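Local coordinates for TbiB1 (Thermobaculum terrenum, PDB 5V1V), which binds the leader peptide of a lasso peptide precursor, probably as the PqqD-like recognition protein of a RiPP biosynthesis pathway, at residues R38-S41 / L42-E45; L71-F74 / L75-L78. All coordinates share one frame; numbering follows the deposited sequence.

Contact 1 (R38-S41 / L42-E45). With ZN (zinc ion), chain E.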
ATOM      1  N   ARG A  38      -5.922   3.050   1.065  1.00 14.91           N
ATOM      2  CA  ARG A  38      -5.916   4.263   0.262  1.00 15.10           C
ATOM      3  C   ARG A  38      -4.608   4.411  -0.520  1.00 13.59           C
ATOM      4  O   ARG A  38      -4.628   4.732  -1.714  1.00 13.97           O
ATOM      5  CB  ARG A  38      -6.182   5.509   1.113  1.00 16.47           C
ATOM      6  CG  ARG A  38      -6.237   6.798   0.302  1.00 16.13           C
ATOM      7  CD  ARG A  38      -7.442   6.885  -0.623  1.00 19.18           C
ATOM      8  NE  ARG A  38      -7.416   8.136  -1.375  1.00 20.55           N
ATOM      9  CZ  ARG A  38      -7.516   8.246  -2.696  1.00 20.74           C
ATOM     10  NH1 ARG A  38      -7.686   7.174  -3.462  1.00 23.83           N
ATOM     11  NH2 ARG A  38      -7.470   9.448  -3.252  1.00 23.44           N
ATOM     12  N   ILE A  39      -3.481   4.182   0.152  1.00 13.02           N
ATOM     13  CA  ILE A  39      -2.183   4.193  -0.520  1.00 11.79           C
ATOM     14  C   ILE A  39      -2.164   3.171  -1.660  1.00 11.66           C
ATOM     15  O   ILE A  39      -1.713   3.488  -2.761  1.00 12.45           O
ATOM     16  CB  ILE A  39      -1.025   3.966   0.468  1.00 11.95           C
ATOM     17  CG1 ILE A  39      -0.927   5.168   1.410  1.00 12.58           C
ATOM     18  CG2 ILE A  39       0.280   3.752  -0.297  1.00 12.06           C
ATOM     19  CD1 ILE A  39      -0.115   4.887   2.656  1.00 13.79           C
ATOM     20  N   TRP A  40      -2.667   1.959  -1.415  1.00 11.25           N
ATOM     21  CA  TRP A  40      -2.694   0.954  -2.466  1.00 11.36           C
ATOM     22  C   TRP A  40      -3.497   1.431  -3.676  1.00 12.48           C
ATOM     23  O   TRP A  40      -3.062   1.296  -4.821  1.00 13.19           O
ATOM     24  CB  TRP A  40      -3.244  -0.356  -1.922  1.00 12.11           C
ATOM     25  CG  TRP A  40      -3.151  -1.468  -2.919  1.00 11.89           C
ATOM     26  CD1 TRP A  40      -4.151  -1.916  -3.738  1.00 12.37           C
ATOM     27  CD2 TRP A  40      -1.987  -2.249  -3.239  1.00 11.03           C
ATOM     28  NE1 TRP A  40      -3.683  -2.929  -4.537  1.00 12.05           N
ATOM     29  CE2 TRP A  40      -2.366  -3.163  -4.244  1.00 12.14           C
ATOM     30  CE3 TRP A  40      -0.671  -2.283  -2.758  1.00 10.81           C
ATOM     31  CZ2 TRP A  40      -1.480  -4.095  -4.792  1.00 12.43           C
ATOM     32  CZ3 TRP A  40       0.218  -3.217  -3.306  1.00 11.86           C
ATOM     33  CH2 TRP A  40      -0.197  -4.109  -4.314  1.00 11.44           C
ATOM     34  N   SER A  41      -4.656   2.027  -3.415  1.00 13.19           N
ATOM     35  CA  SER A  41      -5.490   2.540  -4.498  1.00 14.28           C
ATOM     36  C   SER A  41      -4.767   3.599  -5.332  1.00 14.58           C
ATOM     37  O   SER A  41      -4.889   3.628  -6.564  1.00 16.63           O
ATOM     38  CB  SER A  41      -6.807   3.084  -3.957  1.00 16.73           C
ATOM     39  OG  SER A  41      -7.584   2.041  -3.400  1.00 22.18           O
ATOM     40  N   LEU A  42      -3.996   4.453  -4.664  1.00 13.72           N
ATOM     41  CA  LEU A  42      -3.202   5.465  -5.357  1.00 13.72           C
ATOM     42  C   LEU A  42      -2.066   4.835  -6.170  1.00 14.17           C
ATOM     43  O   LEU A  42      -1.782   5.267  -7.286  1.00 14.44           O
ATOM     44  CB  LEU A  42      -2.664   6.499  -4.361  1.00 14.30           C
ATOM     45  CG  LEU A  42      -3.735   7.391  -3.714  1.00 14.97           C
ATOM     46  CD1 LEU A  42      -3.276   7.941  -2.372  1.00 14.88           C
ATOM     47  CD2 LEU A  42      -4.146   8.516  -4.652  1.00 16.83           C
ATOM     48  N   LEU A  43      -1.419   3.808  -5.612  1.00 13.71           N
ATOM     49  CA  LEU A  43      -0.416   3.053  -6.369  1.00 13.76           C
ATOM     50  C   LEU A  43      -1.034   2.409  -7.616  1.00 14.68           C
ATOM     51  O   LEU A  43      -0.424   2.393  -8.688  1.00 15.64           O
ATOM     52  CB  LEU A  43       0.252   1.986  -5.502  1.00 13.46           C
ATOM     53  CG  LEU A  43       1.199   2.495  -4.417  1.00 13.61           C
ATOM     54  CD1 LEU A  43       1.501   1.353  -3.460  1.00 14.40           C
ATOM     55  CD2 LEU A  43       2.482   3.080  -4.991  1.00 15.28           C
ATOM     56  N   GLU A  44      -2.245   1.877  -7.475  1.00 14.60           N
ATOM     57  CA  GLU A  44      -2.960   1.293  -8.612  1.00 16.34           C
ATOM     58  C   GLU A  44      -3.149   2.290  -9.753  1.00 18.18           C
ATOM     59  O   GLU A  44      -3.148   1.904 -10.926  1.00 20.82           O
ATOM     60  CB  GLU A  44      -4.307   0.722  -8.167  1.00 17.68           C
ATOM     61  CG  GLU A  44      -4.172  -0.531  -7.324  1.00 19.16           C
ATOM     62  CD  GLU A  44      -5.497  -1.085  -6.851  1.00 20.86           C
ATOM     63  OE1 GLU A  44      -6.302  -0.326  -6.280  1.00 20.41           O
ATOM     64  OE2 GLU A  44      -5.723  -2.297  -7.026  1.00 24.85           O
ATOM     65  N   GLU A  45      -3.292   3.564  -9.393  1.00 18.61           N
ATOM     66  CA  GLU A  45      -3.459   4.659 -10.357  1.00 19.33           C
ATOM     67  C   GLU A  45      -2.129   5.168 -10.921  1.00 19.77           C
ATOM     68  O   GLU A  45      -2.110   6.074 -11.763  1.00 22.76           O
ATOM     69  CB  GLU A  45      -4.218   5.829  -9.713  1.00 21.06           C
ATOM     70  CG  GLU A  45      -5.661   5.522  -9.349  1.00 25.00           C
ATOM     71  CD  GLU A  45      -6.216   6.475  -8.306  1.00 30.97           C
ATOM     72  OE1 GLU A  45      -5.551   7.484  -7.986  1.00 34.96           O
ATOM     73  OE2 GLU A  45      -7.323   6.212  -7.797  1.00 35.81           O
TER
HETATM   74 ZN    ZN E 101      -8.157  -0.912  -6.350  1.00 28.80          ZN
HETATM   75  O   HOH W   1      -8.831   0.900  -6.593  1.00 28.79           O

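Contact 2 (L71-F74 / L75-L78)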
ATOM      1  N   LEU A  71       4.938   6.313   5.068  1.00 11.64           N
ATOM      2  CA  LEU A  71       4.871   5.850   3.688  1.00 11.94           C
ATOM      3  C   LEU A  71       6.136   5.102   3.318  1.00 11.65           C
ATOM      4  O   LEU A  71       6.063   4.043   2.712  1.00 11.97           O
ATOM      5  CB  LEU A  71       4.617   6.996   2.704  1.00 12.19           C
ATOM      6  CG  LEU A  71       4.514   6.591   1.228  1.00 12.43           C
ATOM      7  CD1 LEU A  71       3.302   5.688   1.003  1.00 12.93           C
ATOM      8  CD2 LEU A  71       4.451   7.825   0.336  1.00 14.07           C
ATOM      9  N   ARG A  72       7.298   5.625   3.701  1.00 11.88           N
ATOM     10  CA  ARG A  72       8.547   4.928   3.399  1.00 11.85           C
ATOM     11  C   ARG A  72       8.533   3.495   3.937  1.00 11.34           C
ATOM     12  O   ARG A  72       8.859   2.549   3.219  1.00 11.01           O
ATOM     13  CB  ARG A  72       9.751   5.683   3.955  1.00 13.99           C
ATOM     14  CG  ARG A  72      11.077   5.021   3.573  1.00 15.09           C
ATOM     15  CD  ARG A  72      12.304   5.583   4.286  1.00 18.62           C
ATOM     16  NE  ARG A  72      12.380   7.045   4.268  1.00 20.56           N
ATOM     17  CZ  ARG A  72      12.891   7.778   3.283  1.00 22.57           C
ATOM     18  NH1 ARG A  72      13.378   7.206   2.187  1.00 22.79           N
ATOM     19  NH2 ARG A  72      12.909   9.100   3.399  1.00 24.20           N
ATOM     20  N   ASP A  73       8.152   3.339   5.201  1.00 11.46           N
ATOM     21  CA  ASP A  73       8.113   2.004   5.814  1.00 11.11           C
ATOM     22  C   ASP A  73       7.076   1.097   5.158  1.00 11.15           C
ATOM     23  O   ASP A  73       7.324  -0.095   4.970  1.00 11.51           O
ATOM     24  CB  ASP A  73       7.838   2.092   7.328  1.00 13.66           C
ATOM     25  CG  ASP A  73       9.054   2.528   8.134  1.00 14.87           C
ATOM     26  OD1 ASP A  73      10.203   2.321   7.688  1.00 13.67           O
ATOM     27  OD2 ASP A  73       8.856   3.077   9.241  1.00 17.79           O
ATOM     28  N   PHE A  74       5.926   1.658   4.798  1.00 10.75           N
ATOM     29  CA  PHE A  74       4.875   0.879   4.174  1.00 10.62           C
ATOM     30  C   PHE A  74       5.299   0.406   2.786  1.00 10.34           C
ATOM     31  O   PHE A  74       5.136  -0.769   2.444  1.00 10.57           O
ATOM     32  CB  PHE A  74       3.597   1.710   4.114  1.00 10.98           C
ATOM     33  CG  PHE A  74       2.422   0.985   3.543  1.00 10.56           C
ATOM     34  CD1 PHE A  74       1.830  -0.076   4.225  1.00 11.44           C
ATOM     35  CD2 PHE A  74       1.886   1.385   2.329  1.00 11.49           C
ATOM     36  CE1 PHE A  74       0.723  -0.723   3.692  1.00 11.54           C
ATOM     37  CE2 PHE A  74       0.774   0.751   1.799  1.00 11.21           C
ATOM     38  CZ  PHE A  74       0.200  -0.308   2.477  1.00 11.93           C
ATOM     39  N   LEU A  75       5.851   1.318   1.990  1.00  9.67           N
ATOM     40  CA  LEU A  75       6.337   0.933   0.662  1.00  9.62           C
ATOM     41  C   LEU A  75       7.450  -0.117   0.759  1.00 10.06           C
ATOM     42  O   LEU A  75       7.495  -1.058  -0.028  1.00 10.60           O
ATOM     43  CB  LEU A  75       6.819   2.149  -0.128  1.00 10.85           C
ATOM     44  CG  LEU A  75       5.773   3.212  -0.456  1.00 11.68           C
ATOM     45  CD1 LEU A  75       6.427   4.308  -1.278  1.00 13.88           C
ATOM     46  CD2 LEU A  75       4.586   2.623  -1.197  1.00 12.97           C
ATOM     47  N   ARG A  76       8.343   0.031   1.740  1.00 10.23           N
ATOM     48  CA  ARG A  76       9.377  -0.970   1.955  1.00 11.00           C
ATOM     49  C   ARG A  76       8.780  -2.328   2.310  1.00 10.66           C
ATOM     50  O   ARG A  76       9.273  -3.348   1.851  1.00 11.68           O
ATOM     51  CB  ARG A  76      10.319  -0.528   3.065  1.00 12.91           C
ATOM     52  CG  ARG A  76      11.246   0.616   2.685  1.00 15.31           C
ATOM     53  CD  ARG A  76      12.085   1.073   3.877  1.00 18.99           C
ATOM     54  NE  ARG A  76      12.843  -0.029   4.471  1.00 25.76           N
ATOM     55  CZ  ARG A  76      13.944  -0.559   3.942  1.00 32.21           C
ATOM     56  NH1 ARG A  76      14.446  -0.084   2.804  1.00 31.20           N
ATOM     57  NH2 ARG A  76      14.549  -1.566   4.560  1.00 35.42           N
ATOM     58  N   ALA A  77       7.698  -2.334   3.091  1.00 10.26           N
ATOM     59  CA  ALA A  77       7.057  -3.593   3.464  1.00 10.73           C
ATOM     60  C   ALA A  77       6.443  -4.246   2.235  1.00 10.45           C
ATOM     61  O   ALA A  77       6.563  -5.456   2.044  1.00 11.49           O
ATOM     62  CB  ALA A  77       6.019  -3.377   4.559  1.00 12.16           C
ATOM     63  N   LEU A  78       5.802  -3.443   1.390  1.00 10.47           N
ATOM     64  CA  LEU A  78       5.250  -3.967   0.145  1.00 10.04           C
ATOM     65  C   LEU A  78       6.353  -4.529  -0.748  1.00  9.92           C
ATOM     66  O   LEU A  78       6.206  -5.611  -1.318  1.00 11.41           O
ATOM     67  CB  LEU A  78       4.458  -2.895  -0.605  1.00 10.40           C
ATOM     68  CG  LEU A  78       3.232  -2.299   0.089  1.00 10.63           C
ATOM     69  CD1 LEU A  78       2.669  -1.180  -0.775  1.00 11.85           C
ATOM     70  CD2 LEU A  78       2.176  -3.359   0.371  1.00 11.81           C
TER

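Contact 1 (R38-S41 / L42-E45)
Trp40 swings its CG opposite the backbone N (chi1 -174°) while Glu44 sets CG opposite its carbonyl carbon (chi1 -71°), and indole and carboxylate meet one helical turn apart, near the C-terminal end of helix 34-44. The side chains cross at about a right angle, ring and carboxylate planes 50° apart, and Trp40 NE1 lies 3.3 Å from Glu44 OE2. Trp40 NE1 is hydrogen-bonded to Ser12 OG. The other oxygen, Glu44 OE1, binds a zinc ion at 1.9 Å; His14 NE2 and a water are further ligands. On another side of the helix, Leu42 sets CD2 over one face of the Arg38 guanidinium, toward its rim, 3.7 Å from NH2, while Arg38 NE makes a salt bridge to Glu59. Between these faces, Ile39 and Leu43 run side by side, Ile39 CG2 4.2 Å from Leu43 CD1. Backbone bonds join the segments, from Glu44 N to Trp40 O at 2.8 Å and, more bent, from Glu45 N to Ser41 O at 3.2 Å. The carboxylate divides its work: one oxygen takes the metal, whose positive charge is likely to favour the ionised form, and the other lies beside the indole and shares Ser12 OG with it, through a weak hydrogen bond.

Contact 2 (L71-F74 / L75-L78)
Helix 64-80, the long helix in the C-terminal half of this PqqD-like domain, carries this contact, in which Phe74 meets Leu78 and, about one turn earlier, Leu71 meets Leu75. Leu78 comes over one face of the Phe74 ring, its CG offset toward the rim, and its CD1 approaches Phe74 CE2 to 3.7 Å. The phenyl group leaves with CG anti to the backbone N (chi1 -177°), which carries the ring outward with a slight lean toward the turn of Leu78. Nearby, Leu71 crosses Leu75 at a slant, its CD1 methyl 3.8 Å from Leu75 CG. In the PqqD fold this apolar side of the helix packs on helix 34-44, where Ile39 and Leu43 receive it, and Phe74, Ala77 and Leu78 also touch apolar side chains of the bound peptide. Cutting Phe74 back to an alanine would probably leave Leu78 without the ring it packs against and open a gap facing Ile39 and the peptide. Another side of the helix is polar: Arg72 and Arg76 run side by side, Arg72 CG 4.1 Å from Arg76 CD, and both reach Asp89, Arg76 by a salt bridge to its carboxylate and Arg72 by a hydrogen bond from NH1 to its backbone O. Among the main-chain bonds, Leu75 N to Leu71 O is short and nearly straight at 2.8 Å and 175°, while Leu78 N reaches Phe74 O at 3.0 Å.

Contacts 1 and 2 are both turns of single helices, 34-44 and 64-80, whose apolar sides pack against each other; their centres lie 13 Å apart. Ile39 CG2 sits 3.7 Å from Phe74 CE2, and Leu43 CD1 is 3.9 Å from Leu78 CD1; Leu71 joins at Ile39 and Leu75 at Leu43, so six buried residues of the two contacts share one core. Away from that seam their chemistry diverges. Contact 1 turns a carboxylate to a zinc ion and an arginine to helix 49-59, whereas contact 2 displays two exposed arginines that are held by the chain's C-terminal end. The bound peptide touches both, through one residue of contact 1 and three of contact 2.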